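Local coordinates for uncharacterized conserved protein (PDB 2ZBV) that binds adenosine and probably acts on S-adenosyl-L-methionine, as a member of the family of SAM hydrolases and SAM-dependent halogenases, at residues L5-L10 with E39-R44; V43-H48 with V253-E258; P163-E168 with F189-K194. All blocks are in the same frame, centred on the assembly; numbering follows the deposited sequence.

Interaction 1 of 3, residues L5-L10 with E39-R44; sequences LTDWGL and EPFNVR. With ADN (adenosine), chain D.
Asp7 and Phe41 form a polar contact in the adenosine pocket, where the loop leaving the end of strand 2-6 meets the turn that leads into helix 43-54. The backbone N of Phe41 donates nearly straight (164°) over 2.9 Å to Asp7 OD2, which accepts through its anti lone pair. The same carboxylate grips the ribose diol with both oxygens, in a pocket built between two chains: O3' of adenosine donates a hydrogen bond to Asp7 OD1 (2.8 Å) and O2' one to Asp7 OD2 (2.8 Å). With an alanine here, the two hydroxyls and the Phe41 N-H would probably lose their shared acceptor, leaving the sugar and the turn less firmly positioned. That turn, Glu39 to Asn42, is a type II beta turn: Pro40 suits its second position, and Phe41 takes the third with a positive phi of 61°. Phe41 CE1 lies 3.4 Å from adenosine C4. Thr6 OG1 accepts from the backbone N of Trp8 in an ST turn, while Thr6 CG2 lies over one face of the indole, whose edge faces O3'. Leu244 of the second subunit packs on Phe41, and Phe180 of that subunit on Asp7 and Pro40.

Interaction 2 of 3, residues V43-H48 with V253-E258; sequences VRKASH and VKEGDE
Lys45, in the first turn of helix 43-54, reaches Glu255 in the loop before strand 258-262, joining the N-terminal and C-terminal domains through a salt bridge. Its side chain leaves the helix with CG anti to the backbone N (chi1 155°) and then bends at each later torsion, crossing the Glu255 side chain at a slant. CB is 4.0 Å from Glu255 OE1, and CG and CD stay about as near to that same oxygen. CE comes closer still, facing both carboxylate oxygens, though its separation from OE1 is too short to be trusted, and the lysine end is less certainly placed. At the tip, Lys45 NZ forms the salt bridge with Glu255 OE2 at 3.3 Å. Lysine suits the place because its chain is long enough to bring the ammonium between two acids, whose negative charges it probably helps to offset; its stronger partner is Glu39 OE2, also in a salt bridge. Glu255 OE2 also accepts from the backbone N of Val177, which helps to orient the carboxylate. Glu255 and Gly256 fill the middle of a type II beta turn from Lys254 to Asp257; at Gly256 the backbone angles would press any CB against the preceding carbonyl oxygen. Around the pair, Lys45 packs on Ile176 and His48 on Ala175, both of strand 169-177, while Ser47 and His48 lean on Val98 of helix 97-103.

Interaction 3 of 3, residues P163-E168 with F189-K194; sequences PVVENE and FDLFLK
Pro163 meets Leu191 with its ring and its carbonyl: its CB lies 4.2 Å from Leu191 CD2, and that methyl comes 3.5 Å from Pro163 O. Val164 turns its side chain the other way, onto Ile171, and its backbone N merely grazes the same methyl. Val165 faces the helix again and carries the main contact. Its CG2 lies 3.3 Å from Leu191 CG, with CD1 equally near, tighter than usual for carbons, and the two side chains come from opposite sides and overlap flank to flank. In Leu191, chi1 (-176°) carries CG out toward the strand, and chi2 (70°) then turns CD1 to Val165 and CD2 to Pro163. A beta-branched valine suits an extended strand facing a helix, and a leucine with two spread methyls suits spanning neighbours two residues apart. This apolar packing lies away from the adenosine sites. The weakly bonded strand 164-166 pairs antiparallel with strand 169-177 as a beta hairpin, through Val164 and Ile171, while the short helix 189-192, following strand 183-185, packs its Phe192 on Val170 of strand 169-177 and Leu238 of strand 237-242.

In the fold
Interactions 1 and 2 are neighbours on helix 43-54, with centres about 12 Å apart and Val43 and Arg44 in common. Glu39 couples them directly: its OE2 lies 3.1 Å from Lys45 NZ, whereas its OE1 comes within 3.0 Å of Glu255 OE1, a pairing of like charges. The turn that lines one side of the adenosine pocket through Phe41 is thus linked, by way of Lys45, to the C-terminal domain, although the Lys45 side chain itself is about 12 Å from a bound adenosine. Interaction 3 stands apart, its centre about 20 Å from that of interaction 2 and 30 Å from that of interaction 1, and belongs to the C-terminal half of the chain.

Interaction 1 of 3, residues L5-L10 with E39-R44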
# COMPACT_ATOMS: atom_id res chain seq x y z
N LEU A 5 5.19 -6.58 9.67
CA LEU A 5 5.50 -5.18 10.01
C LEU A 5 6.97 -4.83 9.68
O LEU A 5 7.89 -5.52 10.14
CB LEU A 5 5.23 -4.97 11.51
CG LEU A 5 5.55 -3.65 12.23
CD1 LEU A 5 4.85 -2.49 11.54
CD2 LEU A 5 5.06 -3.75 13.68
N THR A 6 7.19 -3.77 8.90
CA THR A 6 8.55 -3.35 8.53
C THR A 6 8.63 -1.84 8.25
O THR A 6 7.63 -1.13 8.31
CB THR A 6 9.05 -4.03 7.22
OG1 THR A 6 8.45 -3.38 6.09
CG2 THR A 6 8.69 -5.53 7.19
N ASP A 7 9.83 -1.38 7.91
CA ASP A 7 10.09 0.01 7.55
C ASP A 7 10.58 0.01 6.10
O ASP A 7 11.23 0.95 5.66
CB ASP A 7 11.16 0.62 8.48
CG ASP A 7 12.52 -0.09 8.37
OD1 ASP A 7 12.55 -1.26 7.92
OD2 ASP A 7 13.55 0.51 8.74
N TRP A 8 10.24 -1.05 5.36
CA TRP A 8 10.70 -1.18 3.97
C TRP A 8 9.98 -0.31 2.94
O TRP A 8 10.56 0.01 1.91
CB TRP A 8 10.62 -2.64 3.51
CG TRP A 8 11.33 -3.63 4.39
CD1 TRP A 8 12.12 -3.37 5.47
CD2 TRP A 8 11.22 -5.05 4.32
NE1 TRP A 8 12.49 -4.54 6.09
CE2 TRP A 8 11.95 -5.59 5.40
CE3 TRP A 8 10.56 -5.93 3.44
CZ2 TRP A 8 12.05 -6.97 5.64
CZ3 TRP A 8 10.66 -7.31 3.68
CH2 TRP A 8 11.39 -7.81 4.77
N GLY A 9 8.74 0.06 3.22
CA GLY A 9 7.98 0.87 2.28
C GLY A 9 7.32 -0.01 1.23
O GLY A 9 7.81 -1.09 0.93
N LEU A 10 6.21 0.45 0.66
CA LEU A 10 5.50 -0.33 -0.36
C LEU A 10 5.97 0.05 -1.76
O LEU A 10 5.58 -0.58 -2.75
CB LEU A 10 3.99 -0.11 -0.24
CG LEU A 10 3.29 -0.81 0.93
CD1 LEU A 10 1.81 -0.45 0.94
CD2 LEU A 10 3.46 -2.32 0.82
N GLU A 39 8.68 4.72 9.77
CA GLU A 39 9.76 5.56 9.28
C GLU A 39 11.06 4.78 9.37
O GLU A 39 11.27 4.02 10.32
CB GLU A 39 9.87 6.86 10.09
CG GLU A 39 8.57 7.65 10.16
CD GLU A 39 7.64 7.14 11.25
OE1 GLU A 39 7.83 7.54 12.42
OE2 GLU A 39 6.74 6.34 10.94
N PRO A 40 11.95 4.95 8.38
CA PRO A 40 13.23 4.25 8.36
C PRO A 40 13.93 4.15 9.73
O PRO A 40 14.10 5.14 10.42
CB PRO A 40 14.04 5.05 7.35
CG PRO A 40 13.00 5.45 6.35
CD PRO A 40 11.84 5.88 7.23
N PHE A 41 14.31 2.92 10.08
CA PHE A 41 15.03 2.62 11.32
C PHE A 41 14.30 2.96 12.62
O PHE A 41 14.88 2.81 13.70
CB PHE A 41 16.40 3.32 11.34
CG PHE A 41 16.94 3.65 9.97
CD1 PHE A 41 17.08 2.67 9.00
CD2 PHE A 41 17.29 4.97 9.65
CE1 PHE A 41 17.56 2.99 7.73
CE2 PHE A 41 17.77 5.30 8.37
CZ PHE A 41 17.91 4.30 7.41
N ASN A 42 13.05 3.40 12.55
CA ASN A 42 12.37 3.79 13.79
C ASN A 42 11.81 2.62 14.60
O ASN A 42 10.59 2.36 14.60
CB ASN A 42 11.25 4.79 13.50
CG ASN A 42 10.88 5.60 14.73
OD1 ASN A 42 10.85 5.08 15.84
ND2 ASN A 42 10.57 6.88 14.53
N VAL A 43 12.70 1.92 15.30
CA VAL A 43 12.30 0.78 16.11
C VAL A 43 11.36 1.18 17.24
O VAL A 43 10.46 0.43 17.61
CB VAL A 43 13.54 0.04 16.69
CG1 VAL A 43 14.37 -0.55 15.56
CG2 VAL A 43 14.37 1.00 17.50
N ARG A 44 11.55 2.37 17.81
CA ARG A 44 10.67 2.81 18.89
C ARG A 44 9.22 2.88 18.41
O ARG A 44 8.31 2.39 19.09
CB ARG A 44 11.10 4.19 19.42
CG ARG A 44 10.27 4.67 20.62
CD ARG A 44 10.86 5.92 21.23
NE ARG A 44 12.23 5.71 21.69
CZ ARG A 44 12.57 4.98 22.74
NH1 ARG A 44 11.64 4.37 23.47
NH2 ARG A 44 13.85 4.83 23.07
O5' ADN D . 17.38 -5.75 5.94
C5' ADN D . 16.29 -4.82 6.04
C4' ADN D . 16.67 -3.69 6.99
O4' ADN D . 17.81 -2.92 6.51
C3' ADN D . 15.53 -2.66 7.19
O3' ADN D . 14.70 -3.03 8.29
C2' ADN D . 16.29 -1.34 7.40
O2' ADN D . 16.03 -0.77 8.69
C1' ADN D . 17.77 -1.68 7.23
N9 ADN D . 18.45 -0.61 6.47
C8 ADN D . 18.25 -0.31 5.14
N7 ADN D . 19.00 0.69 4.78
C5 ADN D . 19.73 1.09 5.84
C6 ADN D . 20.70 2.11 6.06
N6 ADN D . 21.09 2.96 5.03
N1 ADN D . 21.25 2.23 7.29
C2 ADN D . 20.89 1.42 8.31
N3 ADN D . 19.98 0.45 8.15
C4 ADN D . 19.39 0.26 6.95

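Interaction 2 of 3, residues V43-H48 with V253-E258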
# COMPACT_ATOMS: atom_id res chain seq x y z
N VAL A 43 12.70 1.92 15.30
CA VAL A 43 12.30 0.78 16.11
C VAL A 43 11.36 1.18 17.24
O VAL A 43 10.46 0.43 17.61
CB VAL A 43 13.54 0.04 16.69
CG1 VAL A 43 14.37 -0.55 15.56
CG2 VAL A 43 14.37 1.00 17.50
N ARG A 44 11.55 2.37 17.81
CA ARG A 44 10.67 2.81 18.89
C ARG A 44 9.22 2.88 18.41
O ARG A 44 8.31 2.39 19.09
CB ARG A 44 11.10 4.19 19.42
CG ARG A 44 10.27 4.67 20.62
CD ARG A 44 10.86 5.92 21.23
NE ARG A 44 12.23 5.71 21.69
CZ ARG A 44 12.57 4.98 22.74
NH1 ARG A 44 11.64 4.37 23.47
NH2 ARG A 44 13.85 4.83 23.07
N LYS A 45 9.01 3.48 17.24
CA LYS A 45 7.67 3.59 16.66
C LYS A 45 7.12 2.20 16.35
O LYS A 45 5.98 1.87 16.67
CB LYS A 45 7.72 4.43 15.38
CG LYS A 45 6.59 4.14 14.40
CD LYS A 45 5.22 4.44 14.98
CE LYS A 45 4.71 5.78 14.51
NZ LYS A 45 4.49 5.84 13.03
N ALA A 46 7.95 1.38 15.72
CA ALA A 46 7.53 0.02 15.38
C ALA A 46 7.12 -0.78 16.63
O ALA A 46 6.15 -1.54 16.57
CB ALA A 46 8.67 -0.70 14.64
N SER A 47 7.82 -0.59 17.74
CA SER A 47 7.50 -1.35 18.96
C SER A 47 6.08 -1.04 19.42
O SER A 47 5.35 -1.92 19.86
CB SER A 47 8.53 -1.06 20.08
OG SER A 47 8.39 0.24 20.65
N HIS A 48 5.68 0.23 19.30
CA HIS A 48 4.33 0.64 19.68
C HIS A 48 3.27 0.12 18.71
O HIS A 48 2.25 -0.43 19.13
CB HIS A 48 4.25 2.17 19.74
CG HIS A 48 4.92 2.75 20.94
ND1 HIS A 48 4.47 2.53 22.23
CD2 HIS A 48 6.02 3.54 21.06
CE1 HIS A 48 5.25 3.16 23.08
NE2 HIS A 48 6.20 3.78 22.40
N VAL A 253 3.29 19.04 17.22
CA VAL A 253 4.02 17.98 17.88
C VAL A 253 4.39 16.84 16.94
O VAL A 253 3.79 16.67 15.88
CB VAL A 253 3.19 17.39 19.06
CG1 VAL A 253 1.94 16.70 18.52
CG2 VAL A 253 4.03 16.42 19.85
N LYS A 254 5.39 16.07 17.34
CA LYS A 254 5.85 14.93 16.57
C LYS A 254 6.07 13.77 17.52
O LYS A 254 6.10 13.95 18.74
CB LYS A 254 7.16 15.26 15.85
CG LYS A 254 8.27 15.72 16.79
CD LYS A 254 9.54 16.10 16.02
CE LYS A 254 10.61 16.65 16.96
NZ LYS A 254 10.19 17.91 17.63
N GLU A 255 6.21 12.57 16.97
CA GLU A 255 6.44 11.39 17.78
C GLU A 255 7.68 11.53 18.65
O GLU A 255 8.72 12.02 18.20
CB GLU A 255 6.56 10.17 16.87
CG GLU A 255 5.22 9.70 16.34
CD GLU A 255 5.33 8.87 15.08
OE1 GLU A 255 6.35 8.18 14.92
OE2 GLU A 255 4.38 8.89 14.27
N GLY A 256 7.57 11.12 19.91
CA GLY A 256 8.68 11.21 20.83
C GLY A 256 8.58 12.39 21.77
O GLY A 256 9.13 12.37 22.87
N ASP A 257 7.86 13.43 21.35
CA ASP A 257 7.70 14.63 22.16
C ASP A 257 6.98 14.37 23.47
O ASP A 257 6.00 13.61 23.52
CB ASP A 257 6.94 15.70 21.37
CG ASP A 257 7.76 16.28 20.23
OD1 ASP A 257 8.84 15.73 19.94
OD2 ASP A 257 7.31 17.29 19.64
N GLU A 258 7.47 14.99 24.54
CA GLU A 258 6.87 14.85 25.86
C GLU A 258 5.51 15.53 25.85
O GLU A 258 5.34 16.58 25.25
CB GLU A 258 7.74 15.50 26.93
CG GLU A 258 9.06 14.81 27.21
CD GLU A 258 9.82 15.43 28.37
OE1 GLU A 258 10.91 14.92 28.72
OE2 GLU A 258 9.32 16.42 28.95

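Interaction 3 of 3, residues P163-E168 with F189-K194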
# COMPACT_ATOMS: atom_id res chain seq x y z
N PRO A 163 4.76 5.98 31.57
CA PRO A 163 3.81 7.05 31.87
C PRO A 163 3.29 6.86 33.29
O PRO A 163 2.83 5.77 33.65
CB PRO A 163 2.73 6.86 30.81
CG PRO A 163 2.74 5.38 30.61
CD PRO A 163 4.22 5.06 30.56
N VAL A 164 3.36 7.91 34.10
CA VAL A 164 2.90 7.82 35.47
C VAL A 164 1.89 8.92 35.80
O VAL A 164 1.80 9.93 35.10
CB VAL A 164 4.06 7.95 36.47
CG1 VAL A 164 5.04 6.79 36.29
CG2 VAL A 164 4.77 9.29 36.27
N VAL A 165 1.13 8.69 36.86
CA VAL A 165 0.15 9.65 37.33
C VAL A 165 0.76 10.36 38.53
O VAL A 165 1.11 9.71 39.51
CB VAL A 165 -1.15 8.96 37.78
CG1 VAL A 165 -2.07 9.97 38.45
CG2 VAL A 165 -1.84 8.32 36.59
N GLU A 166 0.89 11.68 38.45
CA GLU A 166 1.46 12.42 39.56
C GLU A 166 0.87 13.81 39.75
O GLU A 166 0.92 14.65 38.86
CB GLU A 166 2.98 12.54 39.41
CG GLU A 166 3.42 13.25 38.14
CD GLU A 166 4.78 13.90 38.30
OE1 GLU A 166 4.89 14.87 39.08
OE2 GLU A 166 5.75 13.44 37.66
N ASN A 167 0.31 14.03 40.94
CA ASN A 167 -0.27 15.31 41.30
C ASN A 167 -1.23 15.93 40.28
O ASN A 167 -0.89 16.91 39.62
CB ASN A 167 0.85 16.31 41.62
CG ASN A 167 1.78 15.81 42.71
OD1 ASN A 167 1.35 15.52 43.82
ND2 ASN A 167 3.07 15.72 42.40
N GLU A 168 -2.41 15.34 40.16
CA GLU A 168 -3.45 15.84 39.27
C GLU A 168 -3.17 15.77 37.77
O GLU A 168 -3.99 16.22 36.96
CB GLU A 168 -3.77 17.30 39.63
CG GLU A 168 -4.10 17.52 41.11
CD GLU A 168 -4.16 18.99 41.48
OE1 GLU A 168 -4.40 19.30 42.67
OE2 GLU A 168 -3.97 19.85 40.58
N PHE A 189 -5.56 5.09 28.56
CA PHE A 189 -6.71 5.92 28.92
C PHE A 189 -7.19 5.56 30.32
O PHE A 189 -7.79 6.39 31.01
CB PHE A 189 -7.85 5.76 27.92
CG PHE A 189 -8.79 6.94 27.91
CD1 PHE A 189 -8.43 8.12 27.27
CD2 PHE A 189 -10.00 6.88 28.58
CE1 PHE A 189 -9.27 9.23 27.30
CE2 PHE A 189 -10.84 7.99 28.63
CZ PHE A 189 -10.48 9.17 27.99
N ASP A 190 -6.95 4.32 30.74
CA ASP A 190 -7.34 3.87 32.08
C ASP A 190 -6.52 4.63 33.11
O ASP A 190 -7.05 5.06 34.14
CB ASP A 190 -7.08 2.37 32.24
CG ASP A 190 -8.12 1.52 31.54
OD1 ASP A 190 -9.32 1.80 31.71
OD2 ASP A 190 -7.73 0.56 30.83
N LEU A 191 -5.23 4.78 32.85
CA LEU A 191 -4.35 5.51 33.75
C LEU A 191 -4.88 6.94 33.86
O LEU A 191 -4.96 7.50 34.95
CB LEU A 191 -2.92 5.53 33.19
CG LEU A 191 -1.88 6.18 34.10
CD1 LEU A 191 -1.64 5.27 35.30
CD2 LEU A 191 -0.58 6.40 33.34
N PHE A 192 -5.24 7.51 32.72
CA PHE A 192 -5.78 8.86 32.66
C PHE A 192 -7.07 8.95 33.46
O PHE A 192 -7.35 9.97 34.10
CB PHE A 192 -6.03 9.26 31.20
CG PHE A 192 -6.76 10.56 31.03
CD1 PHE A 192 -8.08 10.58 30.60
CD2 PHE A 192 -6.12 11.77 31.29
CE1 PHE A 192 -8.75 11.79 30.42
CE2 PHE A 192 -6.79 12.98 31.12
CZ PHE A 192 -8.10 12.99 30.68
N LEU A 193 -7.85 7.88 33.44
CA LEU A 193 -9.12 7.86 34.17
C LEU A 193 -8.94 7.84 35.68
O LEU A 193 -9.93 7.91 36.41
CB LEU A 193 -9.95 6.65 33.74
CG LEU A 193 -10.55 6.73 32.33
CD1 LEU A 193 -11.30 5.45 32.01
CD2 LEU A 193 -11.49 7.93 32.26
N LYS A 194 -7.70 7.75 36.14
CA LYS A 194 -7.43 7.74 37.58
C LYS A 194 -7.26 9.16 38.10
O LYS A 194 -7.07 9.37 39.30
CB LYS A 194 -6.19 6.90 37.89
CG LYS A 194 -6.46 5.41 37.79
CD LYS A 194 -5.21 4.58 37.94
CE LYS A 194 -5.56 3.09 37.84
NZ LYS A 194 -4.35 2.24 37.72